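Local coordinates for protein trans-4-hydroxy-L-proline dehydratase (Clostridioides difficile 70-100-2010, PDB 6VXC) that catalyses the radical dehydration of trans-4-hydroxy-L-proline to (S)-1-pyrroline-5-carboxylate, using a glycyl radical, in the anaerobic breakdown of hydroxyproline, at residues 103-111 against 139-149; 757-766 against 779-790. All coordinates share one frame; numbering follows the deposited sequence.

Contact 1 (103-111 against 139-149)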
# COMPACT_ATOMS: atom_id res chain seq x y z
N TYR A 103 -17.36 3.99 6.11
CA TYR A 103 -16.67 4.81 7.10
C TYR A 103 -17.09 6.27 6.93
O TYR A 103 -16.29 7.11 6.51
CB TYR A 103 -15.16 4.61 6.99
CG TYR A 103 -14.72 3.16 7.16
CD1 TYR A 103 -14.84 2.25 6.12
CD2 TYR A 103 -14.24 2.70 8.38
CE1 TYR A 103 -14.47 0.93 6.27
CE2 TYR A 103 -13.86 1.35 8.53
CZ TYR A 103 -13.97 0.48 7.47
OH TYR A 103 -13.61 -0.86 7.59
N PRO A 104 -18.34 6.61 7.26
CA PRO A 104 -18.83 7.98 7.03
C PRO A 104 -18.17 9.04 7.91
O PRO A 104 -18.29 10.23 7.60
CB PRO A 104 -20.33 7.86 7.32
CG PRO A 104 -20.43 6.73 8.29
CD PRO A 104 -19.36 5.75 7.87
N GLU A 105 -17.47 8.65 8.98
CA GLU A 105 -16.69 9.64 9.72
C GLU A 105 -15.53 10.18 8.90
O GLU A 105 -14.98 11.24 9.25
CB GLU A 105 -16.16 9.04 11.03
CG GLU A 105 -15.18 7.88 10.84
CD GLU A 105 -15.86 6.54 10.90
OE1 GLU A 105 -15.67 5.83 11.92
OE2 GLU A 105 -16.64 6.22 9.98
N ILE A 106 -15.12 9.46 7.87
CA ILE A 106 -14.03 9.86 6.99
C ILE A 106 -14.61 10.40 5.69
O ILE A 106 -14.33 11.54 5.30
CB ILE A 106 -13.08 8.69 6.71
CG1 ILE A 106 -12.46 8.17 8.01
CG2 ILE A 106 -11.99 9.11 5.71
CD1 ILE A 106 -11.75 6.83 7.83
N CYS A 107 -15.41 9.59 5.01
CA CYS A 107 -16.06 9.98 3.76
C CYS A 107 -17.49 9.48 3.81
O CYS A 107 -17.75 8.27 3.76
CB CYS A 107 -15.34 9.42 2.53
SG CYS A 107 -16.13 9.90 0.97
N CYS A 108 -18.42 10.41 3.90
CA CYS A 108 -19.84 10.11 3.88
C CYS A 108 -20.29 10.22 2.43
O CYS A 108 -20.41 11.33 1.90
CB CYS A 108 -20.60 11.07 4.78
SG CYS A 108 -22.36 10.81 4.75
N HIS A 109 -20.52 9.09 1.78
CA HIS A 109 -20.79 9.11 0.35
C HIS A 109 -22.08 9.85 0.03
O HIS A 109 -23.00 9.90 0.84
CB HIS A 109 -20.88 7.68 -0.20
CG HIS A 109 -19.58 6.94 -0.14
ND1 HIS A 109 -19.37 5.89 0.72
CD2 HIS A 109 -18.43 7.12 -0.82
CE1 HIS A 109 -18.13 5.45 0.57
NE2 HIS A 109 -17.54 6.18 -0.36
N THR A 110 -22.11 10.48 -1.15
CA THR A 110 -23.35 10.98 -1.71
C THR A 110 -24.14 9.83 -2.32
O THR A 110 -23.61 8.75 -2.60
CB THR A 110 -23.09 12.04 -2.78
OG1 THR A 110 -22.47 11.42 -3.91
CG2 THR A 110 -22.19 13.14 -2.27
N MET A 111 -25.44 10.07 -2.54
CA MET A 111 -26.23 9.06 -3.22
C MET A 111 -25.71 8.82 -4.63
O MET A 111 -25.82 7.70 -5.15
CB MET A 111 -27.71 9.47 -3.22
CG MET A 111 -28.30 9.63 -1.82
SD MET A 111 -28.11 8.22 -0.71
CE MET A 111 -28.97 6.94 -1.63
N ILE A 139 -27.64 7.87 7.67
CA ILE A 139 -26.21 8.17 7.66
C ILE A 139 -25.93 9.58 7.17
O ILE A 139 -25.25 10.35 7.85
CB ILE A 139 -25.44 7.14 6.82
CG1 ILE A 139 -25.71 5.71 7.31
CG2 ILE A 139 -23.94 7.43 6.88
CD1 ILE A 139 -25.49 5.52 8.79
N ILE A 140 -26.39 9.91 5.97
CA ILE A 140 -26.11 11.23 5.39
C ILE A 140 -26.57 12.36 6.30
O ILE A 140 -25.79 13.29 6.54
CB ILE A 140 -26.70 11.34 3.98
CG1 ILE A 140 -25.92 10.45 3.02
CG2 ILE A 140 -26.73 12.78 3.50
CD1 ILE A 140 -26.41 10.54 1.61
N PRO A 141 -27.80 12.35 6.84
CA PRO A 141 -28.23 13.47 7.68
C PRO A 141 -27.34 13.68 8.88
O PRO A 141 -27.19 14.82 9.33
CB PRO A 141 -29.66 13.07 8.09
CG PRO A 141 -30.10 12.13 7.03
CD PRO A 141 -28.88 11.37 6.66
N PHE A 142 -26.72 12.63 9.42
CA PHE A 142 -25.86 12.79 10.58
C PHE A 142 -24.41 13.08 10.21
O PHE A 142 -23.78 13.95 10.82
CB PHE A 142 -25.95 11.55 11.48
CG PHE A 142 -25.20 11.69 12.78
CD1 PHE A 142 -25.80 12.28 13.88
CD2 PHE A 142 -23.89 11.26 12.88
CE1 PHE A 142 -25.10 12.42 15.07
CE2 PHE A 142 -23.19 11.40 14.07
CZ PHE A 142 -23.80 11.98 15.17
N TRP A 143 -23.86 12.40 9.20
CA TRP A 143 -22.42 12.42 8.96
C TRP A 143 -21.97 13.38 7.87
O TRP A 143 -20.79 13.71 7.82
CB TRP A 143 -21.90 11.02 8.62
CG TRP A 143 -21.94 10.12 9.79
CD1 TRP A 143 -22.89 9.18 10.08
CD2 TRP A 143 -21.00 10.08 10.86
NE1 TRP A 143 -22.59 8.55 11.25
CE2 TRP A 143 -21.43 9.08 11.76
CE3 TRP A 143 -19.82 10.78 11.14
CZ2 TRP A 143 -20.73 8.78 12.91
CZ3 TRP A 143 -19.13 10.48 12.29
CH2 TRP A 143 -19.59 9.49 13.17
N LYS A 144 -22.87 13.85 7.01
CA LYS A 144 -22.43 14.72 5.91
C LYS A 144 -21.67 15.94 6.43
O LYS A 144 -20.68 16.37 5.83
CB LYS A 144 -23.63 15.15 5.07
CG LYS A 144 -23.33 16.03 3.87
CD LYS A 144 -24.60 16.20 3.02
CE LYS A 144 -24.37 17.05 1.79
NZ LYS A 144 -23.84 18.39 2.19
N LYS A 145 -22.13 16.54 7.54
CA LYS A 145 -21.42 17.69 8.08
C LYS A 145 -20.26 17.29 8.99
O LYS A 145 -19.45 18.15 9.34
CB LYS A 145 -22.38 18.60 8.85
CG LYS A 145 -22.85 18.04 10.19
CD LYS A 145 -23.79 19.00 10.89
CE LYS A 145 -24.30 18.43 12.20
NZ LYS A 145 -25.38 19.26 12.80
N ARG A 146 -20.16 16.02 9.37
CA ARG A 146 -19.11 15.58 10.28
C ARG A 146 -17.91 14.95 9.59
O ARG A 146 -16.82 14.94 10.17
CB ARG A 146 -19.69 14.59 11.30
CG ARG A 146 -20.63 15.23 12.32
CD ARG A 146 -21.21 14.20 13.28
NE ARG A 146 -21.83 14.83 14.45
CZ ARG A 146 -23.08 15.29 14.51
NH1 ARG A 146 -23.88 15.18 13.46
NH2 ARG A 146 -23.52 15.85 15.63
N GLN A 147 -18.06 14.44 8.38
CA GLN A 147 -17.00 13.70 7.71
C GLN A 147 -15.70 14.50 7.61
O GLN A 147 -15.72 15.70 7.32
CB GLN A 147 -17.46 13.31 6.31
CG GLN A 147 -17.88 14.49 5.46
CD GLN A 147 -18.40 14.07 4.10
OE1 GLN A 147 -17.82 13.19 3.46
NE2 GLN A 147 -19.51 14.67 3.67
N THR A 148 -14.57 13.83 7.82
CA THR A 148 -13.29 14.54 7.74
C THR A 148 -13.00 15.04 6.33
O THR A 148 -12.24 16.00 6.19
CB THR A 148 -12.12 13.66 8.20
OG1 THR A 148 -12.12 12.44 7.47
CG2 THR A 148 -12.20 13.38 9.71
N ARG A 149 -13.57 14.43 5.30
CA ARG A 149 -13.24 14.89 3.95
C ARG A 149 -13.64 16.35 3.76
O ARG A 149 -12.93 17.11 3.10
CB ARG A 149 -13.91 14.00 2.89
CG ARG A 149 -13.41 14.37 1.48
CD ARG A 149 -13.98 13.53 0.34
NE ARG A 149 -13.23 13.79 -0.88
CZ ARG A 149 -13.42 14.84 -1.68
NH1 ARG A 149 -14.36 15.73 -1.40
NH2 ARG A 149 -12.65 14.99 -2.76
O HOH W 1 -15.76 12.60 11.66
O HOH W 2 -18.12 12.93 0.72
O HOH W 3 -20.91 14.35 1.22
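The CB-CG side of the P104 ring sits over one face of the W143 indole. Its CG sits 3.9 Å from the centroid of the five-membered ring of W143, 11° off the ring normal, a CH-pi contact. P104 CB also reaches I139 CG2 at 3.7 Å. The six-membered end of the indole is met by E105, whose CB comes to 3.5 Å from W143 CZ3. C108 SG fits between I140, the CB of W143 and the backbone of K144. A chi1 of 178° swings this sulfur away from its own backbone N and toward I140 and W143. This is the tight side. The carboxylate of E105 turns from it to R47 and R68, and W143 NE1 is hydrogen-bonded to T52 OG1.

The other side is polar and wet. Q147 OE1 accepts from C108 N at 2.9 Å, with the donor well above the amide plane, and a water donates to the same oxygen. Q147 NE2 gives a bond to K144 O, on a lone pair, and another to a second water; both waters also donate to C108 O. This fixes the amide's rotation. A third water links E105 O to R146 O. K144 points its extended chain out to solvent here.

Two backbone bonds complete the join: T148 N to E105 O and R149 N to I106 O, each 3.0 Å. Q147 is the N-cap residue of helix 148-155, so loop carbonyls take up first-turn N-H groups. The result is a corner between helices 129-143 and 148-155, docked on an irregular loop of the PFL-like part.

Contact 2 (757-766 against 779-790)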
# COMPACT_ATOMS: atom_id res chain seq x y z
N GLN A 757 10.35 -6.91 -9.27
CA GLN A 757 9.26 -7.87 -9.42
C GLN A 757 9.03 -8.11 -10.91
O GLN A 757 9.31 -7.24 -11.73
CB GLN A 757 7.98 -7.36 -8.76
CG GLN A 757 7.44 -6.10 -9.39
CD GLN A 757 6.38 -5.42 -8.54
OE1 GLN A 757 6.36 -5.58 -7.31
NE2 GLN A 757 5.46 -4.72 -9.18
N PHE A 758 8.50 -9.28 -11.26
CA PHE A 758 8.51 -9.76 -12.65
C PHE A 758 7.11 -10.06 -13.18
O PHE A 758 6.27 -10.65 -12.48
CB PHE A 758 9.37 -11.02 -12.79
CG PHE A 758 10.79 -10.85 -12.32
CD1 PHE A 758 11.63 -9.92 -12.93
CD2 PHE A 758 11.29 -11.62 -11.27
CE1 PHE A 758 12.94 -9.76 -12.49
CE2 PHE A 758 12.60 -11.47 -10.82
CZ PHE A 758 13.43 -10.54 -11.44
N ASN A 759 6.87 -9.66 -14.42
CA ASN A 759 5.84 -10.24 -15.26
C ASN A 759 6.47 -11.29 -16.17
O ASN A 759 7.57 -11.10 -16.68
CB ASN A 759 5.13 -9.18 -16.12
CG ASN A 759 3.87 -8.64 -15.46
OD1 ASN A 759 3.03 -9.40 -14.99
ND2 ASN A 759 3.73 -7.33 -15.45
N VAL A 760 5.77 -12.41 -16.36
CA VAL A 760 6.16 -13.42 -17.34
C VAL A 760 4.90 -13.89 -18.04
O VAL A 760 4.25 -14.85 -17.60
CB VAL A 760 6.88 -14.60 -16.66
CG1 VAL A 760 7.36 -15.65 -17.72
CG2 VAL A 760 8.01 -14.12 -15.80
N PHE A 761 4.53 -13.24 -19.14
CA PHE A 761 3.28 -13.59 -19.80
C PHE A 761 3.49 -13.68 -21.30
O PHE A 761 4.45 -13.13 -21.85
CB PHE A 761 2.15 -12.60 -19.47
CG PHE A 761 2.45 -11.14 -19.81
CD1 PHE A 761 2.45 -10.70 -21.12
CD2 PHE A 761 2.65 -10.21 -18.79
CE1 PHE A 761 2.70 -9.36 -21.43
CE2 PHE A 761 2.90 -8.87 -19.08
CZ PHE A 761 2.92 -8.44 -20.40
N ASP A 762 2.60 -14.42 -21.94
CA ASP A 762 2.53 -14.45 -23.39
C ASP A 762 1.69 -13.29 -23.86
O ASP A 762 0.49 -13.21 -23.54
CB ASP A 762 1.93 -15.77 -23.86
CG ASP A 762 2.94 -16.68 -24.47
OD1 ASP A 762 3.55 -17.49 -23.73
OD2 ASP A 762 3.13 -16.60 -25.71
N LYS A 763 2.30 -12.38 -24.63
CA LYS A 763 1.57 -11.22 -25.12
C LYS A 763 0.26 -11.60 -25.79
O LYS A 763 -0.77 -10.95 -25.58
CB LYS A 763 2.47 -10.43 -26.08
CG LYS A 763 1.82 -9.21 -26.73
CD LYS A 763 2.85 -8.46 -27.57
CE LYS A 763 2.19 -7.51 -28.58
NZ LYS A 763 1.64 -6.23 -28.07
N ASN A 764 0.26 -12.68 -26.57
CA ASN A 764 -0.94 -13.03 -27.32
C ASN A 764 -2.09 -13.42 -26.41
O ASN A 764 -3.25 -13.15 -26.73
CB ASN A 764 -0.65 -14.16 -28.31
CG ASN A 764 0.41 -13.78 -29.31
OD1 ASN A 764 0.46 -12.64 -29.79
ND2 ASN A 764 1.27 -14.74 -29.66
N VAL A 765 -1.79 -14.02 -25.26
CA VAL A 765 -2.83 -14.32 -24.28
C VAL A 765 -3.48 -13.03 -23.79
O VAL A 765 -4.71 -12.96 -23.67
CB VAL A 765 -2.25 -15.15 -23.11
CG1 VAL A 765 -3.26 -15.28 -21.99
CG2 VAL A 765 -1.82 -16.54 -23.60
N LEU A 766 -2.68 -12.01 -23.49
CA LEU A 766 -3.27 -10.77 -23.01
C LEU A 766 -4.12 -10.13 -24.09
O LEU A 766 -5.20 -9.60 -23.82
CB LEU A 766 -2.17 -9.79 -22.56
CG LEU A 766 -1.39 -10.05 -21.26
CD1 LEU A 766 -1.24 -8.84 -20.36
CD2 LEU A 766 -1.87 -11.27 -20.50
N LEU A 779 -7.03 -14.77 -15.47
CA LEU A 779 -5.73 -14.24 -15.85
C LEU A 779 -5.31 -13.14 -14.89
O LEU A 779 -6.03 -12.15 -14.72
CB LEU A 779 -5.80 -13.71 -17.28
CG LEU A 779 -4.56 -13.03 -17.84
CD1 LEU A 779 -3.39 -14.01 -17.88
CD2 LEU A 779 -4.88 -12.46 -19.21
N ILE A 780 -4.16 -13.31 -14.25
CA ILE A 780 -3.61 -12.38 -13.27
C ILE A 780 -2.26 -11.88 -13.77
O ILE A 780 -1.47 -12.67 -14.31
CB ILE A 780 -3.46 -13.05 -11.89
CG1 ILE A 780 -4.85 -13.42 -11.34
CG2 ILE A 780 -2.63 -12.18 -10.94
CD1 ILE A 780 -4.80 -14.32 -10.12
N VAL A 781 -2.01 -10.57 -13.64
CA VAL A 781 -0.72 -9.98 -14.03
C VAL A 781 -0.22 -9.08 -12.91
O VAL A 781 -0.96 -8.72 -11.99
CB VAL A 781 -0.78 -9.19 -15.36
CG1 VAL A 781 -1.13 -10.10 -16.52
CG2 VAL A 781 -1.73 -8.04 -15.27
N ARG A 782 1.05 -8.70 -13.02
CA ARG A 782 1.67 -7.76 -12.10
C ARG A 782 1.43 -6.34 -12.59
O ARG A 782 1.73 -6.02 -13.74
CB ARG A 782 3.17 -8.02 -11.97
CG ARG A 782 3.82 -7.35 -10.76
CD ARG A 782 3.29 -7.94 -9.45
NE ARG A 782 3.87 -7.30 -8.28
CZ ARG A 782 3.68 -7.69 -7.02
NH1 ARG A 782 4.27 -7.04 -6.03
NH2 ARG A 782 2.91 -8.74 -6.76
N VAL A 783 0.91 -5.49 -11.71
CA VAL A 783 0.63 -4.10 -12.05
C VAL A 783 1.79 -3.26 -11.54
O VAL A 783 2.74 -3.03 -12.27
CB VAL A 783 -0.73 -3.66 -11.49
CG1 VAL A 783 -1.02 -2.22 -11.86
CG2 VAL A 783 -1.82 -4.54 -12.05
N ALA A 784 1.76 -2.83 -10.27
CA ALA A 784 2.90 -2.10 -9.72
C ALA A 784 2.87 -2.25 -8.20
O ALA A 784 2.15 -1.53 -7.51
CB ALA A 784 2.88 -0.64 -10.13
N GLY A 785 3.67 -3.18 -7.69
CA GLY A 785 3.65 -3.47 -6.27
C GLY A 785 2.54 -4.38 -5.81
O GLY A 785 2.38 -4.58 -4.60
N TYR A 786 1.77 -4.94 -6.74
CA TYR A 786 0.69 -5.88 -6.46
C TYR A 786 0.26 -6.56 -7.74
O TYR A 786 0.50 -6.07 -8.84
CB TYR A 786 -0.52 -5.20 -5.83
CG TYR A 786 -1.29 -4.31 -6.79
CD1 TYR A 786 -0.77 -3.10 -7.20
CD2 TYR A 786 -2.52 -4.71 -7.29
CE1 TYR A 786 -1.47 -2.28 -8.06
CE2 TYR A 786 -3.24 -3.90 -8.16
CZ TYR A 786 -2.69 -2.69 -8.54
OH TYR A 786 -3.38 -1.87 -9.40
N SER A 787 -0.44 -7.68 -7.59
CA SER A 787 -1.02 -8.43 -8.69
C SER A 787 -2.53 -8.25 -8.70
O SER A 787 -3.15 -8.02 -7.66
CB SER A 787 -0.66 -9.92 -8.60
OG SER A 787 0.74 -10.11 -8.62
N ASP A 788 -3.11 -8.34 -9.89
CA ASP A 788 -4.55 -8.17 -10.03
C ASP A 788 -5.02 -8.93 -11.26
O ASP A 788 -4.24 -9.24 -12.15
CB ASP A 788 -4.93 -6.68 -10.14
CG ASP A 788 -6.33 -6.38 -9.60
OD1 ASP A 788 -7.16 -7.32 -9.50
OD2 ASP A 788 -6.59 -5.20 -9.27
N HIS A 789 -6.32 -9.21 -11.30
CA HIS A 789 -6.90 -9.77 -12.51
C HIS A 789 -6.81 -8.77 -13.66
O HIS A 789 -7.11 -7.59 -13.50
CB HIS A 789 -8.36 -10.16 -12.28
CG HIS A 789 -8.52 -11.42 -11.48
ND1 HIS A 789 -8.61 -11.42 -10.11
CD2 HIS A 789 -8.57 -12.71 -11.86
CE1 HIS A 789 -8.72 -12.66 -9.68
NE2 HIS A 789 -8.70 -13.47 -10.72
N PHE A 790 -6.32 -9.26 -14.81
CA PHE A 790 -6.23 -8.45 -16.01
C PHE A 790 -7.56 -7.79 -16.36
O PHE A 790 -7.59 -6.62 -16.76
CB PHE A 790 -5.71 -9.34 -17.16
CG PHE A 790 -5.47 -8.62 -18.45
CD1 PHE A 790 -4.37 -7.80 -18.61
CD2 PHE A 790 -6.30 -8.84 -19.55
CE1 PHE A 790 -4.13 -7.15 -19.81
CE2 PHE A 790 -6.06 -8.20 -20.76
CZ PHE A 790 -4.99 -7.36 -20.90
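N759 grips the backbone of R782 with both ends of its amide. N759 OD1 accepts from R782 N at 2.9 Å, and N759 ND2 donates to R782 O at 2.9 Å. The two bonds, 162° and 160° at the hydrogens, set the amide edge-on to the strand and fix its rotation.

The CB of R782 packs against the N759 amide, 3.3 Å from N759 OD1. CG and CD run on beside the side-chain amide of Q757. The chain bends at chi2 (66°), which brings NE and NH1 to that amide. The Q757 amide plane stands almost perpendicular to the guanidinium. R782 NH2 donates to S787 OG at 3.2 Å, close to the guanidinium plane. Y786 N lies over one guanidinium face, toward its rim.

Strands 780-782 and 787-789 form a beta hairpin whose turn is the glycyl radical loop. In the active enzyme G785 carries the radical; here it is unmodified. It lies about 4 Å from the side chain of C454, the probable thiyl radical site.

At the far end the contact is apolar. L766 CD2 presses tightly on L779 CD2 at 3.5 Å. L766 CD1 meets F790 CE1 at 3.4 Å and V781 CG1 at 4.0 Å. The same methyl sits over the centre of one F761 face.

Overall arrangement
From the N terminus the chain first passes strand 99-101 and enters the loop 103-111. It then runs through helices 111-119 and 129-143 and comes back, so contact 1 closes a mainly helical loop of 27 residues. Both its segments belong to the PFL-like part. Some 600 residues follow before contact 2 opens. There strand 755-759 and helix 763-771 are joined to the hairpin 780-789, closing a loop of 12 residues in the C-terminal glycine radical domain. The two contacts are in series and neither nest nor cross. The centres of contact 1 and contact 2 are about 37 Å apart. Contact 1 lies far from the radical site, whereas contact 2 ties the radical loop to strand 755-759.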